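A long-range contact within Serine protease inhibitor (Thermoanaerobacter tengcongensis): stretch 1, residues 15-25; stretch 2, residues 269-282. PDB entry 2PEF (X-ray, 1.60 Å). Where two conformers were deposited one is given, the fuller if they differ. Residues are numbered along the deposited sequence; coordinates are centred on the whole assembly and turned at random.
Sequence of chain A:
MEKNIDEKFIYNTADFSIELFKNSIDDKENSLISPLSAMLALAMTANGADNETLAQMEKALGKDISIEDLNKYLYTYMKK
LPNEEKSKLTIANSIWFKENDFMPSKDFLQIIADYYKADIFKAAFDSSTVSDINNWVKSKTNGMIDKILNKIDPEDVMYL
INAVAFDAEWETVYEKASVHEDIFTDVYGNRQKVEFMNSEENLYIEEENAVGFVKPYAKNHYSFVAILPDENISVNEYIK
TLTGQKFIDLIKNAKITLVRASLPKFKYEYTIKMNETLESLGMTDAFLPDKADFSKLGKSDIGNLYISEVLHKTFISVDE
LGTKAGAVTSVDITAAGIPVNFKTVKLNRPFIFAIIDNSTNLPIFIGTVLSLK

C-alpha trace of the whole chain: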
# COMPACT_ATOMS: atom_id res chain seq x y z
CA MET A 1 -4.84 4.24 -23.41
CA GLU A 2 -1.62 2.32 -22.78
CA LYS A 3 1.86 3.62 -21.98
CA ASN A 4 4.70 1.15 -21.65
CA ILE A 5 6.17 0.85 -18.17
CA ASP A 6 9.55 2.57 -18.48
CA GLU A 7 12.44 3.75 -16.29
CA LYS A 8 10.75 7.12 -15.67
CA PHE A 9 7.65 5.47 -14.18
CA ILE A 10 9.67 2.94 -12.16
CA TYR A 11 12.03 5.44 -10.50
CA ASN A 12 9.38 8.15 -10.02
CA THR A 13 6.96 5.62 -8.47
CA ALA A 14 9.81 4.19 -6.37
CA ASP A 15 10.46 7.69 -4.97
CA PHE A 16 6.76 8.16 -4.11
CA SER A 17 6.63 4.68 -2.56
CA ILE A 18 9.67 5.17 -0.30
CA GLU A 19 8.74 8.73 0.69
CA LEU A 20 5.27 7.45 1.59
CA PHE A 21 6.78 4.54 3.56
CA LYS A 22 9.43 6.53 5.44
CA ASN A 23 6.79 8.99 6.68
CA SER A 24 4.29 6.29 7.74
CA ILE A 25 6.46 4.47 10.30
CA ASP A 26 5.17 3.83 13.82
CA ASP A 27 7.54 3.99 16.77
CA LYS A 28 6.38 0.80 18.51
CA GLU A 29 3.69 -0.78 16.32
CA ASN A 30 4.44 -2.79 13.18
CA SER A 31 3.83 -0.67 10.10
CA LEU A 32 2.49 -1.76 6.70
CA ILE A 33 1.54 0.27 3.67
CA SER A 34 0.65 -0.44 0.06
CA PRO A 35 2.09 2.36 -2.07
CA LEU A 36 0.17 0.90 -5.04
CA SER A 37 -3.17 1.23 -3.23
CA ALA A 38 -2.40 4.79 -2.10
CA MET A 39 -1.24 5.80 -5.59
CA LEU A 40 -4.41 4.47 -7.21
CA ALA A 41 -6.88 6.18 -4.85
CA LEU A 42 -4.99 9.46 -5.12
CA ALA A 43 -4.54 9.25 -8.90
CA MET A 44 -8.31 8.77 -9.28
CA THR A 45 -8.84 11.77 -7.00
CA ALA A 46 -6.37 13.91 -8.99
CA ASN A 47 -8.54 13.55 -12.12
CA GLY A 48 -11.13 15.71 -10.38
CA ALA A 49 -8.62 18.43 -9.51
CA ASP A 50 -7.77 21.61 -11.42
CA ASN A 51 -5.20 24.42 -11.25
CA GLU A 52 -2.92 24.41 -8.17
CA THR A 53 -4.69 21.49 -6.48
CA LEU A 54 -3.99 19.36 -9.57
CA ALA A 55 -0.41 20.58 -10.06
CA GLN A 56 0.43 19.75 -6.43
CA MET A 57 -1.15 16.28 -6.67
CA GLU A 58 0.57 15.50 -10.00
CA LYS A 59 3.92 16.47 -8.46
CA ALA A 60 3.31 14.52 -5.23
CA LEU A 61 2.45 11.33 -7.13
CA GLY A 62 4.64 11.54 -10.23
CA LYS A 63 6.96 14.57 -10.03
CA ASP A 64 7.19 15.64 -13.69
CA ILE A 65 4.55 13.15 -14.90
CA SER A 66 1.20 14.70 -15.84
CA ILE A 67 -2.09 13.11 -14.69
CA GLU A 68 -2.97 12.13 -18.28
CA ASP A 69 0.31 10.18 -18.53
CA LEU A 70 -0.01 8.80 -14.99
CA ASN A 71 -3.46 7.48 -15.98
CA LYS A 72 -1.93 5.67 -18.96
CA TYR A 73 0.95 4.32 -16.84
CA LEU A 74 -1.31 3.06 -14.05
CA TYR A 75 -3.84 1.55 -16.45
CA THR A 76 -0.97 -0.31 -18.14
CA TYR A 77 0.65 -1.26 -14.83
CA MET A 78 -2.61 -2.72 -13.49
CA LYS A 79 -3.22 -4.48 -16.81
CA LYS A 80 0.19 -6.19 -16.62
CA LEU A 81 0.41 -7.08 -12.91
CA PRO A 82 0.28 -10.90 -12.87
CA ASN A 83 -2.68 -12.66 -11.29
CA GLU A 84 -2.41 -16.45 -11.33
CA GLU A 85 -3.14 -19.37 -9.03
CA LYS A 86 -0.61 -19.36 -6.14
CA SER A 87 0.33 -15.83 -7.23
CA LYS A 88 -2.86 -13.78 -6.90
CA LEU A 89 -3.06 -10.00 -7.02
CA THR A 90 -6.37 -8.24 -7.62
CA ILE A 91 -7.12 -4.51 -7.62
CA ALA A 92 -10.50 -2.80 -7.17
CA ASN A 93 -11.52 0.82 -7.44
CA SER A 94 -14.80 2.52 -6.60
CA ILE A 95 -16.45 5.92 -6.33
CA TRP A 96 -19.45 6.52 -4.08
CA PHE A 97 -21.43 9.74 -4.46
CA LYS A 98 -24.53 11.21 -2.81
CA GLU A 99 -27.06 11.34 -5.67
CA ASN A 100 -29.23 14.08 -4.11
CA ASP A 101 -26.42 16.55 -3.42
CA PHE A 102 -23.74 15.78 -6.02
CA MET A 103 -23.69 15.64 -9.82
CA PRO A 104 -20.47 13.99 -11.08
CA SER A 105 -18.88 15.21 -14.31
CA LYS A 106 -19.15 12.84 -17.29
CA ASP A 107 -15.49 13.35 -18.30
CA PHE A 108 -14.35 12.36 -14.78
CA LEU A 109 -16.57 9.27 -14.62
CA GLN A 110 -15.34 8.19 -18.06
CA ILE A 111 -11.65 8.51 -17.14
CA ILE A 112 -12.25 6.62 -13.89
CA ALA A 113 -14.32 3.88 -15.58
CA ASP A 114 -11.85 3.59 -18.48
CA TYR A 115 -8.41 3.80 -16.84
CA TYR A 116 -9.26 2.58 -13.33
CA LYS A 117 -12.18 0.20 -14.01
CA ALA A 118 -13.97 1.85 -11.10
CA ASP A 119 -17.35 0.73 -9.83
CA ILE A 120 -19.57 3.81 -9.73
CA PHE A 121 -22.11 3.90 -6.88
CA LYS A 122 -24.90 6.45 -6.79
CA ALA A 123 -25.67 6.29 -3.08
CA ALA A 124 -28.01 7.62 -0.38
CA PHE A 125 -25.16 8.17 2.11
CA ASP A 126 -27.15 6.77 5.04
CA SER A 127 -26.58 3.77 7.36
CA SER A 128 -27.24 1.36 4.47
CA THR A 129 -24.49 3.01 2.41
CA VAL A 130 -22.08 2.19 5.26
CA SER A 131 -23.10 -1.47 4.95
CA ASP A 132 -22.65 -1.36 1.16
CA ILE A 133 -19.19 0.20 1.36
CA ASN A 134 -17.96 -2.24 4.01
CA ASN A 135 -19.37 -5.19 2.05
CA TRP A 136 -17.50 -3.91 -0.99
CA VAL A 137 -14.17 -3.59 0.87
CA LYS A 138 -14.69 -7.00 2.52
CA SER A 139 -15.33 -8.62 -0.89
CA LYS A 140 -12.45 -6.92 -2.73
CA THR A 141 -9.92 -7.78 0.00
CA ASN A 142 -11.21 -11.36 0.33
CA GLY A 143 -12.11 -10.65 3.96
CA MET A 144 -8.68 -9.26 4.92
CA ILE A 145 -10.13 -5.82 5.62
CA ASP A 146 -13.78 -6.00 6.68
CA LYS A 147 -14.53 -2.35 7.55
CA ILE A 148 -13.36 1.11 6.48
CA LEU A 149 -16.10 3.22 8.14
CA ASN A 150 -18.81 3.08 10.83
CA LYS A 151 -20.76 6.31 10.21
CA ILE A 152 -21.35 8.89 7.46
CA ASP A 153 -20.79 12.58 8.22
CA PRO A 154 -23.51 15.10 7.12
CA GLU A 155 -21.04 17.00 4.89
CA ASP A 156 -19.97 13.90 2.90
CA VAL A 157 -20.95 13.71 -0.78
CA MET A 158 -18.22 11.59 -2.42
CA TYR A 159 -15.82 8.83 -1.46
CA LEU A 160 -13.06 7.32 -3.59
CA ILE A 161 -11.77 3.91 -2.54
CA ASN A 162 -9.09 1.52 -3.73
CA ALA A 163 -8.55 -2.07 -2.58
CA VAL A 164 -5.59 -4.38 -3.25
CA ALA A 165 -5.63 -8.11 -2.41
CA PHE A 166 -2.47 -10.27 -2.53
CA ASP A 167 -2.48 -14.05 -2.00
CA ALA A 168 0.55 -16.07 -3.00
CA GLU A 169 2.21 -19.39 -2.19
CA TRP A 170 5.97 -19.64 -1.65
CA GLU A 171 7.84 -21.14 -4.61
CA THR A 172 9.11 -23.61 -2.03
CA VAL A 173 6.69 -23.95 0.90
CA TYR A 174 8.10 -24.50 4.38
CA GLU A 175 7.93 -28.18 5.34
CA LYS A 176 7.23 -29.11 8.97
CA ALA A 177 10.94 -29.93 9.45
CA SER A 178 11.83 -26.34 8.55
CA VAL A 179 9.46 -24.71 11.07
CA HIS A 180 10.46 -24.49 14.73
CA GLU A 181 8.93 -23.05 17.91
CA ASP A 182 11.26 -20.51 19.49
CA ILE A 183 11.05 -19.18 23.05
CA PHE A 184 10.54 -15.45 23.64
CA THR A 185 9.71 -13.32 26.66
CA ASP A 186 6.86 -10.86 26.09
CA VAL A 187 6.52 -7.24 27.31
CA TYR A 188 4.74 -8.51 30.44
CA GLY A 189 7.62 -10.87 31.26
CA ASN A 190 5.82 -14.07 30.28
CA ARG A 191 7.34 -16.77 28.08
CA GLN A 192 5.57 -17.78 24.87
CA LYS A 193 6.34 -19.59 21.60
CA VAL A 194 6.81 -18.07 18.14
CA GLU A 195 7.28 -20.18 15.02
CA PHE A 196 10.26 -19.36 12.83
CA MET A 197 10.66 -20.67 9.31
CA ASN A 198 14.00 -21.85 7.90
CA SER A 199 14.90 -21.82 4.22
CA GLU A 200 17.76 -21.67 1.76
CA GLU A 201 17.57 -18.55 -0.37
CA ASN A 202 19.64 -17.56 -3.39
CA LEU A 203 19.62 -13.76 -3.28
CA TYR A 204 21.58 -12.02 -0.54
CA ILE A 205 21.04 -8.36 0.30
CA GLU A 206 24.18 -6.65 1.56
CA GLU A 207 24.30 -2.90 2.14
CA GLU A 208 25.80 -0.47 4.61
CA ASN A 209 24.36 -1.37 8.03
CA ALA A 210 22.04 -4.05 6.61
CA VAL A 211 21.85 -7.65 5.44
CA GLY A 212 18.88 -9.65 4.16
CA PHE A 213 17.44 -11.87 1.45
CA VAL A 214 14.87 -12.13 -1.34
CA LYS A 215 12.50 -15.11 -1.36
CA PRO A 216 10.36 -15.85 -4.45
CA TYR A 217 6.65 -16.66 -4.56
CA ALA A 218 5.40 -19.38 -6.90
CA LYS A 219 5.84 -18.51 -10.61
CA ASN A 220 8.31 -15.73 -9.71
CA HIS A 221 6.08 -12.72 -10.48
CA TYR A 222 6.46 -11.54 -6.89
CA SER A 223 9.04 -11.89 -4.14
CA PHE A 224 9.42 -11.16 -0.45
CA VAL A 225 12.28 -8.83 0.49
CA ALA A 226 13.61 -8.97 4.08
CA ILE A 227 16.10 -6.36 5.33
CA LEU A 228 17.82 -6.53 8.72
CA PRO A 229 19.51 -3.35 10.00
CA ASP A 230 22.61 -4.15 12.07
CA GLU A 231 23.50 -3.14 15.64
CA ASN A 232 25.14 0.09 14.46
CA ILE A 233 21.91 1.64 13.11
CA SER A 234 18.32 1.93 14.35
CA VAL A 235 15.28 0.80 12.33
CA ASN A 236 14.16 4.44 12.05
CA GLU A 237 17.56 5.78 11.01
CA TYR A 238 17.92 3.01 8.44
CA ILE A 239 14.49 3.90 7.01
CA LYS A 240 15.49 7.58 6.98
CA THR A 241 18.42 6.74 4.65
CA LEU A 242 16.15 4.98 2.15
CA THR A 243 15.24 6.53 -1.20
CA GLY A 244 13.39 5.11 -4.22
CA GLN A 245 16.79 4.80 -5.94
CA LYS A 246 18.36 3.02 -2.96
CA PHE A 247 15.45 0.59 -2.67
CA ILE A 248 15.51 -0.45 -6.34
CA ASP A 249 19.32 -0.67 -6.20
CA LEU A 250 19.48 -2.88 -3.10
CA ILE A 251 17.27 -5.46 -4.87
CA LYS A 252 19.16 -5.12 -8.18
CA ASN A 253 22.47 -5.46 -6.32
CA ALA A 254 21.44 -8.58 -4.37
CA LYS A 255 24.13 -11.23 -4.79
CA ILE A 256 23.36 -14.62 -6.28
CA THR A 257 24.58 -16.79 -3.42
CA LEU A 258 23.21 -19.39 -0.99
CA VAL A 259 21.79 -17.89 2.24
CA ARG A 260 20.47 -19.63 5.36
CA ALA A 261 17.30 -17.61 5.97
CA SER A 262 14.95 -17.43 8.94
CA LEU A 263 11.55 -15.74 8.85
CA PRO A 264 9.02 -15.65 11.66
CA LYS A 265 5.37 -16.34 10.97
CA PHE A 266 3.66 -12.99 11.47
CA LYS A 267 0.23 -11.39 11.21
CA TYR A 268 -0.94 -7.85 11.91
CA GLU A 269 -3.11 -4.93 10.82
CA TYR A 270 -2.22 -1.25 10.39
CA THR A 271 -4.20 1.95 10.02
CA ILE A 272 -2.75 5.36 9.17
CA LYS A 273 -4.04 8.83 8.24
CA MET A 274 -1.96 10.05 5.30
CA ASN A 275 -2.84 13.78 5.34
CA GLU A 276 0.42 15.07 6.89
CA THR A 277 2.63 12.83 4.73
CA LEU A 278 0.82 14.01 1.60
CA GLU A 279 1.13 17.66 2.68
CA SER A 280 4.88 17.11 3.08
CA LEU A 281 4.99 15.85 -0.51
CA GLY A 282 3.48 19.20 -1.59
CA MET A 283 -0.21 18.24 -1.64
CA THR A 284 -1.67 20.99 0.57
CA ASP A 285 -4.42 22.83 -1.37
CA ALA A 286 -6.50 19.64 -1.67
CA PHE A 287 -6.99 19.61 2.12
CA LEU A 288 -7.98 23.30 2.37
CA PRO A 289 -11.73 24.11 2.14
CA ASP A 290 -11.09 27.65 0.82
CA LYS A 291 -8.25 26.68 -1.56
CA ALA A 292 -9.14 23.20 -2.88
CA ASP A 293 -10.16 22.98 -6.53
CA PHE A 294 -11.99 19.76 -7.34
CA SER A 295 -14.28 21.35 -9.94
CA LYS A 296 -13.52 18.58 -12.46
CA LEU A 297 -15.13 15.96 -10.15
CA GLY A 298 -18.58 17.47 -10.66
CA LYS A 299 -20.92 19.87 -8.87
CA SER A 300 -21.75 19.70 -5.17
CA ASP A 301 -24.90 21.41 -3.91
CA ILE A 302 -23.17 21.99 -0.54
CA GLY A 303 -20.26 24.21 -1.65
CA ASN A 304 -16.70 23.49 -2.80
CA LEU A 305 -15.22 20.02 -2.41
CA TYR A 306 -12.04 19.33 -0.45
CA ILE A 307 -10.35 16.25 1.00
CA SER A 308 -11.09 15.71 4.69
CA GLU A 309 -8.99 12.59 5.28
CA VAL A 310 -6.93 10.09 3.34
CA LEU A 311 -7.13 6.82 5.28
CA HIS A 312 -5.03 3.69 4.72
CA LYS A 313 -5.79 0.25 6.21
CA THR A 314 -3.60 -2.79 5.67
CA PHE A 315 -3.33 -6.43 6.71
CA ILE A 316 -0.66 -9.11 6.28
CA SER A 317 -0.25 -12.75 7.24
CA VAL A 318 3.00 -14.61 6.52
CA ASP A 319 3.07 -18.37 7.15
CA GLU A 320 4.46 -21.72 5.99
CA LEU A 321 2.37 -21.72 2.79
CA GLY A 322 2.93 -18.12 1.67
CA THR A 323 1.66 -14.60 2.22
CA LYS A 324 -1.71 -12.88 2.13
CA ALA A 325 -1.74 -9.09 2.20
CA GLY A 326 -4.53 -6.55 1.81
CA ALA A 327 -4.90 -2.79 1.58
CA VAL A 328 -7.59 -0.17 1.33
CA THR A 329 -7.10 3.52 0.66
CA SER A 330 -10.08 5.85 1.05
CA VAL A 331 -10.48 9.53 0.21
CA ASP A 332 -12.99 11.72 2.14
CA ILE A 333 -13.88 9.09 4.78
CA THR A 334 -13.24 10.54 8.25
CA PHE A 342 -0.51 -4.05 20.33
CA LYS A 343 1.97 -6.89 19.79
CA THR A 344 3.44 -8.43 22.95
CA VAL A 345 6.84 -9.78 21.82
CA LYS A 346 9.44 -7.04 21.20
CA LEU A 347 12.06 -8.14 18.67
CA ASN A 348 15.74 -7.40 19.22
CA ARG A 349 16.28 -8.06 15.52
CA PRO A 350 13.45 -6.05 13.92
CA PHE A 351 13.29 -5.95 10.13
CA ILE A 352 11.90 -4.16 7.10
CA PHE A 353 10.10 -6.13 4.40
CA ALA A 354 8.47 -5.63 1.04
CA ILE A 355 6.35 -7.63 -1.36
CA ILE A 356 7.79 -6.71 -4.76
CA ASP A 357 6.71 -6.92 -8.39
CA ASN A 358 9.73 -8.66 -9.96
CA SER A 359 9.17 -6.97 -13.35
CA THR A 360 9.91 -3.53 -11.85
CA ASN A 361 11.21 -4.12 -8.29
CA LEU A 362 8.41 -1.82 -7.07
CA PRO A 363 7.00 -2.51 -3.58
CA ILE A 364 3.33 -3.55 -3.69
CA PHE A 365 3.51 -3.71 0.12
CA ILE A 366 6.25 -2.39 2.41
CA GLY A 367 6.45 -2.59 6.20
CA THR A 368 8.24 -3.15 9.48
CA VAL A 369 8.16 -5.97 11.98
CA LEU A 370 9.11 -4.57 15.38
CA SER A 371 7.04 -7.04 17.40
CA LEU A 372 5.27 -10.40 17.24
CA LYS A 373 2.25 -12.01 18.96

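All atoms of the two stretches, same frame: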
# COMPACT_ATOMS: atom_id res chain seq x y z
N ASP A 15 10.30 6.51 -5.84
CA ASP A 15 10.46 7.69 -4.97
C ASP A 15 9.20 7.97 -4.14
O ASP A 15 9.29 8.18 -2.93
CB ASP A 15 10.87 8.93 -5.78
CG ASP A 15 12.38 9.05 -5.94
OD1 ASP A 15 13.12 8.17 -5.45
OD2 ASP A 15 12.84 10.05 -6.54
N PHE A 16 8.04 7.99 -4.80
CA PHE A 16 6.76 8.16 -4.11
C PHE A 16 6.57 7.09 -3.04
O PHE A 16 6.19 7.39 -1.91
CB PHE A 16 5.59 8.12 -5.09
CG PHE A 16 4.25 7.96 -4.43
CD1 PHE A 16 3.56 9.06 -3.93
CD2 PHE A 16 3.66 6.70 -4.31
CE1 PHE A 16 2.32 8.90 -3.32
CE2 PHE A 16 2.42 6.53 -3.70
CZ PHE A 16 1.75 7.64 -3.21
N SER A 17 6.83 5.84 -3.43
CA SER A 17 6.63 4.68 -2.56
C SER A 17 7.47 4.77 -1.29
O SER A 17 6.95 4.56 -0.19
CB SER A 17 6.95 3.39 -3.32
OG SER A 17 6.01 3.19 -4.37
N ILE A 18 8.75 5.09 -1.44
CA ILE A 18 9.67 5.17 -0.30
C ILE A 18 9.42 6.41 0.55
O ILE A 18 9.50 6.35 1.78
CB ILE A 18 11.15 5.02 -0.74
CG1 ILE A 18 11.39 3.65 -1.39
CG2 ILE A 18 12.12 5.25 0.43
CD1 ILE A 18 11.02 2.44 -0.52
N GLU A 19 9.09 7.53 -0.08
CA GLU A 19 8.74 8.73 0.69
C GLU A 19 7.46 8.50 1.49
O GLU A 19 7.37 8.91 2.65
CB GLU A 19 8.61 9.97 -0.21
CG GLU A 19 9.93 10.46 -0.79
CD GLU A 19 11.01 10.69 0.27
OE1 GLU A 19 10.74 11.43 1.23
OE2 GLU A 19 12.12 10.12 0.13
N LEU A 20 6.48 7.83 0.88
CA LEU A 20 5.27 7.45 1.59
C LEU A 20 5.59 6.54 2.78
O LEU A 20 5.18 6.82 3.90
CB LEU A 20 4.28 6.76 0.64
CG LEU A 20 2.84 6.56 1.10
CD1 LEU A 20 2.15 7.90 1.36
CD2 LEU A 20 2.06 5.74 0.08
N PHE A 21 6.36 5.48 2.52
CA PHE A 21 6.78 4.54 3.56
C PHE A 21 7.51 5.21 4.72
O PHE A 21 7.12 5.07 5.88
CB PHE A 21 7.62 3.41 2.96
CG PHE A 21 8.20 2.46 3.98
CD1 PHE A 21 7.37 1.69 4.79
CD2 PHE A 21 9.58 2.33 4.12
CE1 PHE A 21 7.91 0.80 5.72
CE2 PHE A 21 10.13 1.45 5.04
CZ PHE A 21 9.29 0.68 5.84
N LYS A 22 8.56 5.98 4.40
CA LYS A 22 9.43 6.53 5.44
C LYS A 22 8.75 7.59 6.32
O LYS A 22 9.29 7.97 7.37
CB LYS A 22 10.74 7.07 4.83
CG LYS A 22 10.61 8.40 4.11
CD LYS A 22 11.82 8.65 3.20
CE LYS A 22 13.08 8.91 4.00
NZ LYS A 22 14.24 9.20 3.10
N ASN A 23 7.58 8.06 5.90
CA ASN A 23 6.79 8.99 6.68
C ASN A 23 5.57 8.36 7.35
O ASN A 23 4.77 9.05 7.99
CB ASN A 23 6.40 10.20 5.83
CG ASN A 23 7.59 11.07 5.47
OD1 ASN A 23 7.97 11.18 4.30
ND2 ASN A 23 8.20 11.70 6.48
N SER A 24 5.44 7.04 7.23
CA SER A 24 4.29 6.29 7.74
C SER A 24 4.68 5.27 8.82
O SER A 24 3.90 4.37 9.15
CB SER A 24 3.58 5.57 6.59
OG SER A 24 3.16 6.49 5.60
N ILE A 25 5.88 5.42 9.36
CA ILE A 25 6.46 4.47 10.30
C ILE A 25 6.06 4.75 11.75
O ILE A 25 6.30 5.84 12.27
CB ILE A 25 8.02 4.43 10.18
CG1 ILE A 25 8.44 4.05 8.76
CG2 ILE A 25 8.65 3.50 11.22
CD1 ILE A 25 7.81 2.77 8.24
N GLU A 269 -2.36 -5.95 11.53
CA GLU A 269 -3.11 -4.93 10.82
C GLU A 269 -2.49 -3.57 11.11
O GLU A 269 -1.82 -3.40 12.14
CB GLU A 269 -4.57 -4.94 11.26
CG GLU A 269 -5.29 -6.27 11.03
CD GLU A 269 -6.66 -6.32 11.67
OE1 GLU A 269 -6.86 -5.70 12.74
OE2 GLU A 269 -7.56 -6.99 11.11
N TYR A 270 -2.72 -2.61 10.22
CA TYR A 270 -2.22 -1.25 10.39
C TYR A 270 -3.18 -0.24 9.78
O TYR A 270 -3.73 -0.46 8.70
CB TYR A 270 -0.83 -1.11 9.74
CG TYR A 270 -0.06 0.16 10.09
CD1 TYR A 270 0.30 0.44 11.41
CD2 TYR A 270 0.34 1.04 9.09
CE1 TYR A 270 1.02 1.59 11.72
CE2 TYR A 270 1.07 2.19 9.40
CZ TYR A 270 1.41 2.46 10.71
OH TYR A 270 2.13 3.59 11.02
N THR A 271 -3.37 0.87 10.49
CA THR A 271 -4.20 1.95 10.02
C THR A 271 -3.47 3.28 10.19
O THR A 271 -2.94 3.57 11.26
CB THR A 271 -5.57 1.96 10.74
OG1 THR A 271 -6.22 0.70 10.52
CG2 THR A 271 -6.46 3.08 10.22
N ILE A 272 -3.43 4.07 9.12
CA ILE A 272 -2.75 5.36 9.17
C ILE A 272 -3.48 6.44 8.37
O ILE A 272 -4.00 6.19 7.28
CB ILE A 272 -1.25 5.25 8.74
CG1 ILE A 272 -0.49 6.54 9.06
CG2 ILE A 272 -1.11 4.83 7.26
CD1 ILE A 272 1.01 6.34 9.25
N LYS A 273 -3.54 7.65 8.94
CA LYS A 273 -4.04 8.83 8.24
C LYS A 273 -2.87 9.45 7.48
O LYS A 273 -1.82 9.72 8.06
CB LYS A 273 -4.63 9.81 9.25
CG LYS A 273 -5.28 11.05 8.64
CD LYS A 273 -5.95 11.87 9.72
CE LYS A 273 -6.21 13.29 9.25
NZ LYS A 273 -7.00 14.08 10.24
N MET A 274 -3.06 9.64 6.17
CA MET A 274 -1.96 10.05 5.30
C MET A 274 -1.88 11.55 4.99
O MET A 274 -1.01 11.99 4.24
CB MET A 274 -1.98 9.23 4.00
CG MET A 274 -1.37 7.85 4.16
SD MET A 274 -1.52 6.84 2.69
CE MET A 274 -0.35 5.55 3.10
N ASN A 275 -2.78 12.34 5.59
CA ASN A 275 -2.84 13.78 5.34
C ASN A 275 -1.49 14.50 5.44
O ASN A 275 -1.06 15.13 4.48
CB ASN A 275 -3.85 14.44 6.28
CG ASN A 275 -5.28 14.10 5.92
OD1 ASN A 275 -5.60 12.97 5.55
ND2 ASN A 275 -6.16 15.09 6.05
N GLU A 276 -0.84 14.37 6.60
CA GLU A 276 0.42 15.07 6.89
C GLU A 276 1.56 14.65 5.96
O GLU A 276 2.34 15.50 5.50
CB GLU A 276 0.82 14.86 8.35
CG GLU A 276 0.05 15.72 9.35
CD GLU A 276 0.58 15.61 10.77
OE1 GLU A 276 1.51 14.81 11.02
OE2 GLU A 276 0.07 16.34 11.65
N THR A 277 1.65 13.35 5.69
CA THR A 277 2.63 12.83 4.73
C THR A 277 2.42 13.44 3.35
O THR A 277 3.38 13.89 2.71
CB THR A 277 2.54 11.28 4.64
OG1 THR A 277 2.86 10.71 5.91
CG2 THR A 277 3.49 10.74 3.59
N LEU A 278 1.17 13.47 2.90
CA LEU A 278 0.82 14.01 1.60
C LEU A 278 1.08 15.52 1.51
O LEU A 278 1.53 16.01 0.47
CB LEU A 278 -0.64 13.67 1.25
CG LEU A 278 -0.90 12.19 0.94
CD1 LEU A 278 -2.39 11.86 0.90
CD2 LEU A 278 -0.22 11.75 -0.36
N GLU A 279 0.82 16.23 2.60
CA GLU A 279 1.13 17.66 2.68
C GLU A 279 2.63 17.93 2.60
O GLU A 279 3.05 18.96 2.07
CB GLU A 279 0.54 18.27 3.95
CG GLU A 279 -0.98 18.42 3.92
CD GLU A 279 -1.57 18.83 5.26
OE1 GLU A 279 -1.09 18.35 6.31
OE2 GLU A 279 -2.54 19.62 5.26
N SER A 280 3.42 17.00 3.12
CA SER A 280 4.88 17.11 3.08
C SER A 280 5.42 16.85 1.68
O SER A 280 6.51 17.32 1.33
CB SER A 280 5.54 16.17 4.10
OG SER A 280 5.60 14.84 3.62
N LEU A 281 4.65 16.11 0.89
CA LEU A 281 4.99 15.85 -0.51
C LEU A 281 4.53 16.99 -1.43
O LEU A 281 4.76 16.94 -2.65
CB LEU A 281 4.40 14.51 -0.96
CG LEU A 281 4.92 13.22 -0.32
CD1 LEU A 281 4.11 12.03 -0.81
CD2 LEU A 281 6.40 13.02 -0.61
N GLY A 282 3.89 18.00 -0.85
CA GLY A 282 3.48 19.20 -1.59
C GLY A 282 1.98 19.31 -1.83
O GLY A 282 1.51 20.34 -2.34
O HOH W 1 3.95 12.02 7.97
O HOH W 2 1.41 8.51 6.39

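The contact joins the end of one helix to a strand and the short helix that follows it, and its character changes along its length from apolar to polar. At the apolar end, L281 (chi1 m, chi2 t) points its CA-to-CB bond toward the first helix and spreads its two methyls over it. Its CD2 lies 3.8 Å from CB of E19, and its CD1 lies 4.3 Å from CD1 of F16, an oblique approach to the ring. E19 suits this margin because its aliphatic base can pack while its carboxylate turns out; OE2 makes a long salt bridge, 3.8 Å, with NZ of K22.

L20 leaves its backbone sideways, but the t,p rotamer carries its end nearer the second stretch. There CD1 sits 3.8 Å from CE of M274 and 3.9 Å from CG2 of T277. M274, also sideways, reaches this place by extending through chi2 and chi3, both t; a flexible, unbranched chain suits such a reach.

T277 serves both characters. With chi1 m, its methyl faces L20 while OG1 lies 3.3 Å from O of N23. Two waters complete the polar side: one links OG1 of T277 to O of N23, the other links it to OG of S24, so a small hydroxyl meets several polar groups beside a leucine.

Where the helix gives way to loop, S24 (chi1 m) turns its OG back to donate to O of L20 at 2.7 Å, satisfying a carbonyl in the last turn. Its own carbonyl accepts the direct hydrogen bond between the stretches: OH of Y270 donates to O of S24 at 2.7 Å, with that oxygen near the plane of the ring. Tyrosine suits the site because its long, rigid side chain, chi1 t, delivers a hydroxyl from the strand. Two residues on, I272, extended with both chi angles t, brings CD1 to 3.8 Å from CB of S24.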